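Local coordinates for protein plantazolicin methyltransferase BamL (PDB 5DLY) that probably methylates the terminal amine of desmethylplantazolicin, using S-adenosylmethionine, in the biosynthesis of the antibiotic plantazolicin, at residues L64-G69 with I127-C132. Sequence-based numbering, arbitrary orientation.
Sequences LDIGCG and IFIHLC. With SAH (S-adenosyl-L-homocysteine), chain C; 5D7 (prop-2-en-1-yl 2-[(1S)-1-amino-4-carbamimidamidobutyl]-1,3-thiazole-4-carboxylate), chain B.
Phe-128 joins Leu-64 and Ile-66 through two backbone hydrogen bonds, its N to Leu-64 O at 2.8 Å and its O accepting from Ile-66 N, and these fix strands 62-66 and 124-130 in parallel register. Packing is tight along this paired part, residues 64-66 against 127-129. On one face Ile-66 reaches CG1 across to Ile-127 CG2 (3.8 Å), while its CB meets Ile-129 CG1; Phe-136 covers Ile-66 and Ile-129 there. On the other face Asp-65 and Phe-128 both hold CG anti to the backbone N (chi1 -169° and -168°) and run side by side, carboxylate and ring planes 24° apart, with OD1 3.4 Å from ring atom CD2.

Further along, the strands splay, and direct pairing gives way to a bound water. It accepts from His-130 N at 2.8 Å and lies in donating geometry to Asp-65 OD1 and Ile-66 O, although with more acceptors nearby than protons it may share them; here Ile-66 O and His-130 N stand 4.4 Å apart. Cys-132 SG returns to within 3.4 Å of Ile-66 O. Into the opening comes the amino group of S-adenosyl-L-homocysteine, whose N donates to Gly-67 O (2.7 Å) and His-130 O (2.8 Å); beyond it, Leu-131 O accepts from the substrate analogue's amine. Parallel strands parting at their C-terminal ends to receive the amino group of the cofactor product, beside a glycine-rich turn after the first strand, exemplify the Rossmann-like class I methyltransferase site.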
loop_
_atom_site.group_PDB
_atom_site.type_symbol
_atom_site.label_atom_id
_atom_site.label_comp_id
_atom_site.label_asym_id
_atom_site.label_seq_id
_atom_site.Cartn_x
_atom_site.Cartn_y
_atom_site.Cartn_z
ATOM N N LEU A 64 -6.724 4.143 -7.907
ATOM C CA LEU A 64 -6.678 5.170 -6.879
ATOM C C LEU A 64 -5.561 4.825 -5.893
ATOM O O LEU A 64 -5.588 3.766 -5.268
ATOM C CB LEU A 64 -8.033 5.270 -6.168
ATOM C CG LEU A 64 -8.092 6.075 -4.857
ATOM C CD1 LEU A 64 -7.729 7.540 -5.083
ATOM C CD2 LEU A 64 -9.465 5.949 -4.214
ATOM N N ASP A 65 -4.591 5.724 -5.765
ATOM C CA ASP A 65 -3.423 5.495 -4.922
ATOM C C ASP A 65 -3.525 6.292 -3.626
ATOM O O ASP A 65 -3.531 7.536 -3.631
ATOM C CB ASP A 65 -2.147 5.870 -5.698
ATOM C CG ASP A 65 -0.882 5.408 -5.009
ATOM O OD1 ASP A 65 -0.944 4.414 -4.262
ATOM O OD2 ASP A 65 0.176 6.030 -5.220
ATOM N N ILE A 66 -3.602 5.573 -2.504
ATOM C CA ILE A 66 -3.826 6.205 -1.190
ATOM C C ILE A 66 -2.488 6.466 -0.496
ATOM O O ILE A 66 -1.696 5.553 -0.329
ATOM C CB ILE A 66 -4.730 5.318 -0.287
ATOM C CG1 ILE A 66 -6.072 4.975 -0.978
ATOM C CG2 ILE A 66 -4.940 5.958 1.083
ATOM C CD1 ILE A 66 -6.964 6.158 -1.310
ATOM N N GLY A 67 -2.236 7.712 -0.096
ATOM C CA GLY A 67 -0.924 8.067 0.458
ATOM C C GLY A 67 0.120 8.029 -0.638
ATOM O O GLY A 67 1.153 7.368 -0.498
ATOM N N CYS A 68 -0.151 8.758 -1.719
ATOM C CA CYS A 68 0.593 8.627 -2.973
ATOM C C CYS A 68 1.988 9.248 -2.959
ATOM O O CYS A 68 2.711 9.119 -3.931
ATOM C CB CYS A 68 -0.220 9.219 -4.127
ATOM S SG CYS A 68 -0.556 10.979 -3.941
ATOM N N GLY A 69 2.347 9.945 -1.876
ATOM C CA GLY A 69 3.659 10.581 -1.790
ATOM C C GLY A 69 3.881 11.527 -2.952
ATOM O O GLY A 69 2.964 12.236 -3.360
ATOM N N ILE A 127 -7.780 0.068 -5.743
ATOM C CA ILE A 127 -7.393 1.028 -4.726
ATOM C C ILE A 127 -6.136 0.468 -4.060
ATOM O O ILE A 127 -6.127 -0.667 -3.599
ATOM C CB ILE A 127 -8.539 1.277 -3.714
ATOM C CG1 ILE A 127 -9.801 1.759 -4.447
ATOM C CG2 ILE A 127 -8.093 2.264 -2.642
ATOM C CD1 ILE A 127 -11.035 1.897 -3.573
ATOM N N PHE A 128 -5.066 1.258 -4.053
ATOM C CA PHE A 128 -3.751 0.800 -3.598
ATOM C C PHE A 128 -3.362 1.555 -2.335
ATOM O O PHE A 128 -3.443 2.786 -2.283
ATOM C CB PHE A 128 -2.750 1.113 -4.715
ATOM C CG PHE A 128 -1.385 0.465 -4.578
ATOM C CD1 PHE A 128 -1.203 -0.806 -4.037
ATOM C CD2 PHE A 128 -0.264 1.138 -5.081
ATOM C CE1 PHE A 128 0.060 -1.386 -3.992
ATOM C CE2 PHE A 128 0.988 0.567 -5.034
ATOM C CZ PHE A 128 1.154 -0.698 -4.488
ATOM N N ILE A 129 -2.972 0.819 -1.298
ATOM C CA ILE A 129 -2.513 1.442 -0.054
ATOM C C ILE A 129 -1.151 0.841 0.265
ATOM O O ILE A 129 -1.044 -0.190 0.948
ATOM C CB ILE A 129 -3.482 1.203 1.129
ATOM C CG1 ILE A 129 -4.949 1.475 0.732
ATOM C CG2 ILE A 129 -3.071 2.069 2.303
ATOM C CD1 ILE A 129 -5.938 1.232 1.864
ATOM N N HIS A 130 -0.097 1.480 -0.235
ATOM C CA HIS A 130 1.233 0.896 -0.191
ATOM C C HIS A 130 2.096 1.563 0.870
ATOM O O HIS A 130 2.379 2.762 0.809
ATOM C CB HIS A 130 1.885 1.027 -1.581
ATOM C CG HIS A 130 3.167 0.267 -1.738
ATOM N ND1 HIS A 130 3.223 -1.103 -1.864
ATOM C CD2 HIS A 130 4.442 0.709 -1.851
ATOM C CE1 HIS A 130 4.485 -1.477 -2.006
ATOM N NE2 HIS A 130 5.244 -0.393 -2.013
ATOM N N LEU A 131 2.532 0.751 1.832
ATOM C CA LEU A 131 3.471 1.167 2.876
ATOM C C LEU A 131 3.040 2.431 3.644
ATOM O O LEU A 131 3.867 3.309 3.955
ATOM C CB LEU A 131 4.912 1.250 2.308
ATOM C CG LEU A 131 5.438 0.008 1.569
ATOM C CD1 LEU A 131 6.846 0.239 1.025
ATOM C CD2 LEU A 131 5.406 -1.223 2.473
ATOM N N CYS A 132 1.750 2.528 3.960
ATOM C CA CYS A 132 1.268 3.698 4.715
ATOM C C CYS A 132 0.091 3.471 5.662
ATOM O O CYS A 132 -0.290 4.392 6.376
ATOM C CB CYS A 132 0.938 4.863 3.775
ATOM S SG CYS A 132 -0.394 4.560 2.595
HETATM N N SAH C . 2.400 4.953 -0.905
HETATM C CA SAH C . 3.776 5.503 -0.682
HETATM C CB SAH C . 3.983 5.789 0.802
HETATM C CG SAH C . 4.733 7.109 0.997
HETATM S SD SAH C . 5.220 7.362 2.684
HETATM C C SAH C . 4.806 4.511 -1.147
HETATM O O SAH C . 4.487 3.517 -1.789
HETATM O OXT SAH C . 6.000 4.658 -0.890
HETATM C "C5'" SAH C . 3.669 7.536 3.517
HETATM C "C4'" SAH C . 2.771 8.604 2.905
HETATM O "O4'" SAH C . 1.467 8.523 3.500
HETATM C "C3'" SAH C . 3.268 10.022 3.180
HETATM O "O3'" SAH C . 3.457 10.730 1.939
HETATM C "C2'" SAH C . 2.187 10.645 4.055
HETATM O "O2'" SAH C . 1.983 12.048 3.863
HETATM C "C1'" SAH C . 0.967 9.847 3.628
HETATM N N9 SAH C . -0.166 9.864 4.581
HETATM C C8 SAH C . -0.111 9.645 5.913
HETATM N N7 SAH C . -1.340 9.738 6.465
HETATM C C5 SAH C . -2.203 10.010 5.471
HETATM C C6 SAH C . -3.652 10.235 5.383
HETATM N N6 SAH C . -4.398 10.158 6.501
HETATM N N1 SAH C . -4.180 10.493 4.158
HETATM C C2 SAH C . -3.404 10.563 3.056
HETATM N N3 SAH C . -2.059 10.364 3.060
HETATM C C4 SAH C . -1.425 10.100 4.232
HETATM O O9 5D7 B . 8.688 -0.901 3.713
HETATM C C6 5D7 B . 9.419 -0.492 4.603
HETATM O O7 5D7 B . 10.539 -1.276 5.063
HETATM C C8 5D7 B . 10.768 -2.609 4.598
HETATM C C2 5D7 B . 9.210 0.836 5.227
HETATM N N3 5D7 B . 8.324 1.739 4.727
HETATM C C4 5D7 B . 8.254 2.900 5.395
HETATM S S5 5D7 B . 9.383 2.856 6.711
HETATM C C1 5D7 B . 9.932 1.260 6.352
HETATM C CA 5D7 B . 7.430 4.102 5.151
HETATM N N 5D7 B . 6.785 3.938 3.854
HETATM C CB 5D7 B . 6.385 4.318 6.255
HETATM C CG 5D7 B . 5.646 3.064 6.735
HETATM C CD 5D7 B . 4.253 3.456 7.204
HETATM N NE 5D7 B . 3.601 2.291 7.788
HETATM C CZ 5D7 B . 3.653 1.853 9.047
HETATM N NH2 5D7 B . 3.023 0.812 9.377
HETATM N NH1 5D7 B . 4.317 2.489 9.927
HETATM C C3 5D7 B . 11.967 -3.163 5.325
HETATM C C5 5D7 B . 12.799 -3.994 4.729
HETATM O O HOH W 1 -0.195 3.759 -1.773
#